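Local atomic coordinates of putative CRISPR-associated endoribonuclease-like protein Cas6 (Pyrococcus furiosus, PDB entry 3UFC), a protein that binds CRISPR RNA and is a Cas6 paralogue with a ferredoxin-like domain, belonging to a family of antiviral defence endoribonucleases. Residues 124-135 against 202-213. Residues are numbered along the deposited sequence; the frame is centred on the assembly and turned at random.
Sequences NVNIFSTLSPIV and IRGSLMVFRYYG
Strand 125-130 and residues 202-213 of strand 200-213 run antiparallel as the two central strands of the four-stranded sheet in the C-terminal half of this Cas6 protein, strand 237-239 flanking 125-130 and strand 183-197 flanking 200-213. Asn126 faces Tyr211 and Phe128 faces Phe209 as hydrogen-bonded pairs; the bond from Tyr211 N to Asn126 O is short, 2.6 Å, and nearly straight. At the end of the ladder where 124-135 begins and 202-213 finishes, Gly213 N donates to Asn124 O, while the side-chain amide of Asn124 returns a bond from ND2 to Gly213 O (2.9 Å, 174° at the hydrogen), meeting that oxygen from above its carbonyl plane. Thr130 replaces a main-chain acceptor with its side chain: OG1, set between the backbone N and the carbonyl carbon (chi1 52°), accepts from Met207 N at 2.8 Å. The chain then loops out through Leu131 and Ser132, shifting the register by two before Ile134 and Ser205 bond both ways; a water joins Ile134 O to Ser205 OG. On the face carrying Phe128, Phe209 and Tyr211, Phe128 CB sits over the Phe209 ring, 4.0 Å from its centroid, and the two rings are inclined at 44°. Phe128 turns its edge to Tyr211, CE1 lying 3.7 Å from Tyr211 CB. Ile134 CD1 reaches Phe209 CE1 at 3.8 Å, extending this apolar layer past the loop, and helix 215-224 covers Tyr211. On the other face Val125 CG1 lies over one face of the Tyr212 ring, toward its rim, and Arg210 runs beside Ile127 to a salt bridge with Glu186. Such a helix-backed antiparallel sheet is characteristic of the ferredoxin-like fold of Cas6 proteins.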
loop_
_atom_site.group_PDB
_atom_site.type_symbol
_atom_site.label_atom_id
_atom_site.label_comp_id
_atom_site.label_asym_id
_atom_site.label_seq_id
_atom_site.Cartn_x
_atom_site.Cartn_y
_atom_site.Cartn_z
ATOM N N ASN A 124 9.893 -18.547 5.732
ATOM C CA ASN A 124 10.995 -18.219 4.834
ATOM C C ASN A 124 10.528 -18.275 3.396
ATOM O O ASN A 124 11.152 -17.699 2.505
ATOM C CB ASN A 124 12.166 -19.171 5.056
ATOM C CG ASN A 124 12.809 -18.972 6.402
ATOM O OD1 ASN A 124 12.746 -19.842 7.269
ATOM N ND2 ASN A 124 13.419 -17.805 6.597
ATOM N N VAL A 125 9.424 -18.980 3.173
ATOM C CA VAL A 125 8.840 -19.078 1.847
ATOM C C VAL A 125 7.368 -18.684 1.970
ATOM O O VAL A 125 6.634 -19.224 2.803
ATOM C CB VAL A 125 8.948 -20.505 1.271
ATOM C CG1 VAL A 125 8.355 -20.535 -0.138
ATOM C CG2 VAL A 125 10.416 -20.942 1.232
ATOM N N ASN A 126 6.950 -17.722 1.152
ATOM C CA ASN A 126 5.570 -17.242 1.179
ATOM C C ASN A 126 5.099 -16.888 -0.222
ATOM O O ASN A 126 5.898 -16.539 -1.088
ATOM C CB ASN A 126 5.454 -15.964 2.021
ATOM C CG ASN A 126 6.108 -16.084 3.383
ATOM O OD1 ASN A 126 5.557 -16.694 4.299
ATOM N ND2 ASN A 126 7.296 -15.497 3.523
ATOM N N ILE A 127 3.797 -16.989 -0.446
ATOM C CA ILE A 127 3.238 -16.583 -1.720
ATOM C C ILE A 127 2.482 -15.307 -1.360
ATOM O O ILE A 127 1.586 -15.328 -0.513
ATOM C CB ILE A 127 2.254 -17.606 -2.297
ATOM C CG1 ILE A 127 2.985 -18.905 -2.647
ATOM C CG2 ILE A 127 1.620 -17.043 -3.564
ATOM C CD1 ILE A 127 2.068 -19.954 -3.233
ATOM N N PHE A 128 2.871 -14.197 -1.978
ATOM C CA PHE A 128 2.238 -12.907 -1.712
ATOM C C PHE A 128 1.429 -12.429 -2.913
ATOM O O PHE A 128 1.788 -12.688 -4.063
ATOM C CB PHE A 128 3.297 -11.837 -1.385
ATOM C CG PHE A 128 3.989 -12.026 -0.057
ATOM C CD1 PHE A 128 5.365 -12.247 -0.003
ATOM C CD2 PHE A 128 3.277 -11.940 1.141
ATOM C CE1 PHE A 128 6.024 -12.375 1.222
ATOM C CE2 PHE A 128 3.921 -12.065 2.373
ATOM C CZ PHE A 128 5.299 -12.282 2.418
ATOM N N SER A 129 0.336 -11.726 -2.638
ATOM C CA SER A 129 -0.499 -11.174 -3.694
ATOM C C SER A 129 -0.752 -9.712 -3.333
ATOM O O SER A 129 -1.115 -9.400 -2.199
ATOM C CB SER A 129 -1.824 -11.937 -3.800
ATOM O OG SER A 129 -2.565 -11.472 -4.915
ATOM N N THR A 130 -0.564 -8.820 -4.303
ATOM C CA THR A 130 -0.728 -7.390 -4.070
ATOM C C THR A 130 -2.151 -6.902 -3.846
ATOM O O THR A 130 -3.082 -7.340 -4.525
ATOM C CB THR A 130 -0.140 -6.563 -5.244
ATOM O OG1 THR A 130 -0.684 -7.031 -6.485
ATOM C CG2 THR A 130 1.373 -6.692 -5.285
ATOM N N LEU A 131 -2.302 -5.997 -2.878
ATOM C CA LEU A 131 -3.580 -5.356 -2.589
ATOM C C LEU A 131 -3.441 -3.926 -3.143
ATOM O O LEU A 131 -4.425 -3.220 -3.354
ATOM C CB LEU A 131 -3.860 -5.345 -1.081
ATOM C CG LEU A 131 -4.100 -6.739 -0.482
ATOM C CD1 LEU A 131 -4.429 -6.613 0.997
ATOM C CD2 LEU A 131 -5.241 -7.435 -1.230
ATOM N N SER A 132 -2.193 -3.507 -3.346
ATOM C CA SER A 132 -1.856 -2.211 -3.947
ATOM C C SER A 132 -0.547 -2.484 -4.703
ATOM O O SER A 132 0.250 -3.317 -4.278
ATOM C CB SER A 132 -1.704 -1.091 -2.897
ATOM O OG SER A 132 -0.801 -1.403 -1.853
ATOM N N PRO A 133 -0.322 -1.801 -5.841
ATOM C CA PRO A 133 0.880 -1.987 -6.668
ATOM C C PRO A 133 2.230 -1.820 -5.984
ATOM O O PRO A 133 2.420 -0.920 -5.175
ATOM C CB PRO A 133 0.694 -0.970 -7.803
ATOM C CG PRO A 133 -0.788 -0.738 -7.846
ATOM C CD PRO A 133 -1.154 -0.710 -6.377
ATOM N N ILE A 134 3.169 -2.698 -6.321
ATOM C CA ILE A 134 4.511 -2.620 -5.764
ATOM C C ILE A 134 5.357 -1.702 -6.651
ATOM O O ILE A 134 5.432 -1.881 -7.873
ATOM C CB ILE A 134 5.149 -4.019 -5.653
ATOM C CG1 ILE A 134 4.529 -4.760 -4.463
ATOM C CG2 ILE A 134 6.667 -3.908 -5.475
ATOM C CD1 ILE A 134 5.004 -6.201 -4.312
ATOM N N VAL A 135 5.975 -0.712 -6.019
ATOM C CA VAL A 135 6.803 0.266 -6.712
ATOM C C VAL A 135 8.277 0.074 -6.366
ATOM O O VAL A 135 8.651 0.028 -5.195
ATOM C CB VAL A 135 6.394 1.706 -6.318
ATOM C CG1 VAL A 135 7.284 2.727 -7.037
ATOM C CG2 VAL A 135 4.922 1.946 -6.673
ATOM N N ILE A 202 3.087 7.240 -11.162
ATOM C CA ILE A 202 3.909 6.274 -10.460
ATOM C C ILE A 202 3.504 4.951 -11.081
ATOM O O ILE A 202 2.326 4.603 -11.097
ATOM C CB ILE A 202 3.631 6.256 -8.949
ATOM C CG1 ILE A 202 4.086 7.578 -8.326
ATOM C CG2 ILE A 202 4.379 5.083 -8.301
ATOM C CD1 ILE A 202 4.040 7.603 -6.803
ATOM N N ARG A 203 4.474 4.242 -11.641
ATOM C CA ARG A 203 4.209 2.962 -12.276
ATOM C C ARG A 203 4.652 1.840 -11.357
ATOM O O ARG A 203 5.738 1.886 -10.781
ATOM C CB ARG A 203 4.942 2.872 -13.616
ATOM C CG ARG A 203 4.321 3.733 -14.707
ATOM C CD ARG A 203 5.261 3.869 -15.894
ATOM N NE ARG A 203 5.722 5.246 -16.029
ATOM C CZ ARG A 203 4.973 6.237 -16.499
ATOM N NH1 ARG A 203 3.730 5.999 -16.886
ATOM N NH2 ARG A 203 5.458 7.468 -16.558
ATOM N N GLY A 204 3.793 0.838 -11.215
ATOM C CA GLY A 204 4.107 -0.282 -10.349
ATOM C C GLY A 204 3.584 -1.594 -10.896
ATOM O O GLY A 204 3.102 -1.671 -12.033
ATOM N N SER A 205 3.654 -2.630 -10.074
ATOM C CA SER A 205 3.219 -3.943 -10.496
ATOM C C SER A 205 2.181 -4.581 -9.584
ATOM O O SER A 205 2.364 -4.649 -8.367
ATOM C CB SER A 205 4.427 -4.880 -10.575
ATOM O OG SER A 205 5.474 -4.318 -11.351
ATOM N N LEU A 206 1.078 -5.022 -10.177
ATOM C CA LEU A 206 0.074 -5.754 -9.423
ATOM C C LEU A 206 0.667 -7.137 -9.666
ATOM O O LEU A 206 0.951 -7.494 -10.809
ATOM C CB LEU A 206 -1.309 -5.609 -10.065
ATOM C CG LEU A 206 -1.999 -4.282 -9.720
ATOM C CD1 LEU A 206 -3.330 -4.157 -10.459
ATOM C CD2 LEU A 206 -2.228 -4.214 -8.212
ATOM N N MET A 207 0.897 -7.909 -8.617
ATOM C CA MET A 207 1.530 -9.197 -8.842
ATOM C C MET A 207 1.349 -10.241 -7.759
ATOM O O MET A 207 1.017 -9.938 -6.615
ATOM C CB MET A 207 3.037 -8.970 -9.062
ATOM C CG MET A 207 3.725 -8.211 -7.908
ATOM S SD MET A 207 5.424 -7.565 -8.236
ATOM C CE MET A 207 6.419 -9.006 -7.899
ATOM N N VAL A 208 1.562 -11.489 -8.157
ATOM C CA VAL A 208 1.514 -12.617 -7.246
ATOM C C VAL A 208 2.922 -13.172 -7.401
ATOM O O VAL A 208 3.387 -13.392 -8.523
ATOM C CB VAL A 208 0.479 -13.681 -7.680
ATOM C CG1 VAL A 208 0.597 -14.910 -6.785
ATOM C CG2 VAL A 208 -0.927 -13.101 -7.594
ATOM N N PHE A 209 3.619 -13.359 -6.291
ATOM C CA PHE A 209 4.977 -13.869 -6.359
ATOM C C PHE A 209 5.309 -14.719 -5.159
ATOM O O PHE A 209 4.757 -14.528 -4.078
ATOM C CB PHE A 209 5.994 -12.721 -6.449
ATOM C CG PHE A 209 5.982 -11.788 -5.259
ATOM C CD1 PHE A 209 4.982 -10.826 -5.114
ATOM C CD2 PHE A 209 6.983 -11.858 -4.294
ATOM C CE1 PHE A 209 4.984 -9.947 -4.027
ATOM C CE2 PHE A 209 6.993 -10.984 -3.206
ATOM C CZ PHE A 209 5.986 -10.025 -3.076
ATOM N N ARG A 210 6.211 -15.671 -5.360
ATOM C CA ARG A 210 6.643 -16.527 -4.267
ATOM C C ARG A 210 7.934 -15.902 -3.748
ATOM O O ARG A 210 8.847 -15.611 -4.520
ATOM C CB ARG A 210 6.887 -17.961 -4.762
ATOM C CG ARG A 210 7.274 -18.927 -3.648
ATOM C CD ARG A 210 7.396 -20.379 -4.121
ATOM N NE ARG A 210 6.106 -21.000 -4.414
ATOM C CZ ARG A 210 5.589 -21.123 -5.631
ATOM N NH1 ARG A 210 6.250 -20.668 -6.686
ATOM N NH2 ARG A 210 4.411 -21.707 -5.794
ATOM N N TYR A 211 7.986 -15.673 -2.441
ATOM C CA TYR A 211 9.144 -15.073 -1.781
ATOM C C TYR A 211 9.973 -16.155 -1.089
ATOM O O TYR A 211 9.415 -17.008 -0.400
ATOM C CB TYR A 211 8.650 -14.062 -0.735
ATOM C CG TYR A 211 9.717 -13.456 0.161
ATOM C CD1 TYR A 211 10.172 -12.154 -0.046
ATOM C CD2 TYR A 211 10.236 -14.169 1.241
ATOM C CE1 TYR A 211 11.112 -11.572 0.806
ATOM C CE2 TYR A 211 11.179 -13.597 2.098
ATOM C CZ TYR A 211 11.610 -12.299 1.875
ATOM O OH TYR A 211 12.516 -11.726 2.737
ATOM N N TYR A 212 11.294 -16.109 -1.268
ATOM C CA TYR A 212 12.211 -17.067 -0.637
ATOM C C TYR A 212 13.281 -16.322 0.152
ATOM O O TYR A 212 13.975 -15.471 -0.402
ATOM C CB TYR A 212 12.966 -17.916 -1.669
ATOM C CG TYR A 212 12.141 -18.875 -2.489
ATOM C CD1 TYR A 212 11.449 -18.443 -3.615
ATOM C CD2 TYR A 212 12.082 -20.231 -2.153
ATOM C CE1 TYR A 212 10.721 -19.333 -4.393
ATOM C CE2 TYR A 212 11.354 -21.131 -2.924
ATOM C CZ TYR A 212 10.677 -20.674 -4.042
ATOM O OH TYR A 212 9.954 -21.557 -4.808
ATOM N N GLY A 213 13.439 -16.639 1.431
ATOM C CA GLY A 213 14.492 -15.970 2.173
ATOM C C GLY A 213 14.218 -15.425 3.554
ATOM O O GLY A 213 13.464 -15.998 4.337
HETATM O O HOH W 1 7.126 -2.926 -9.779
#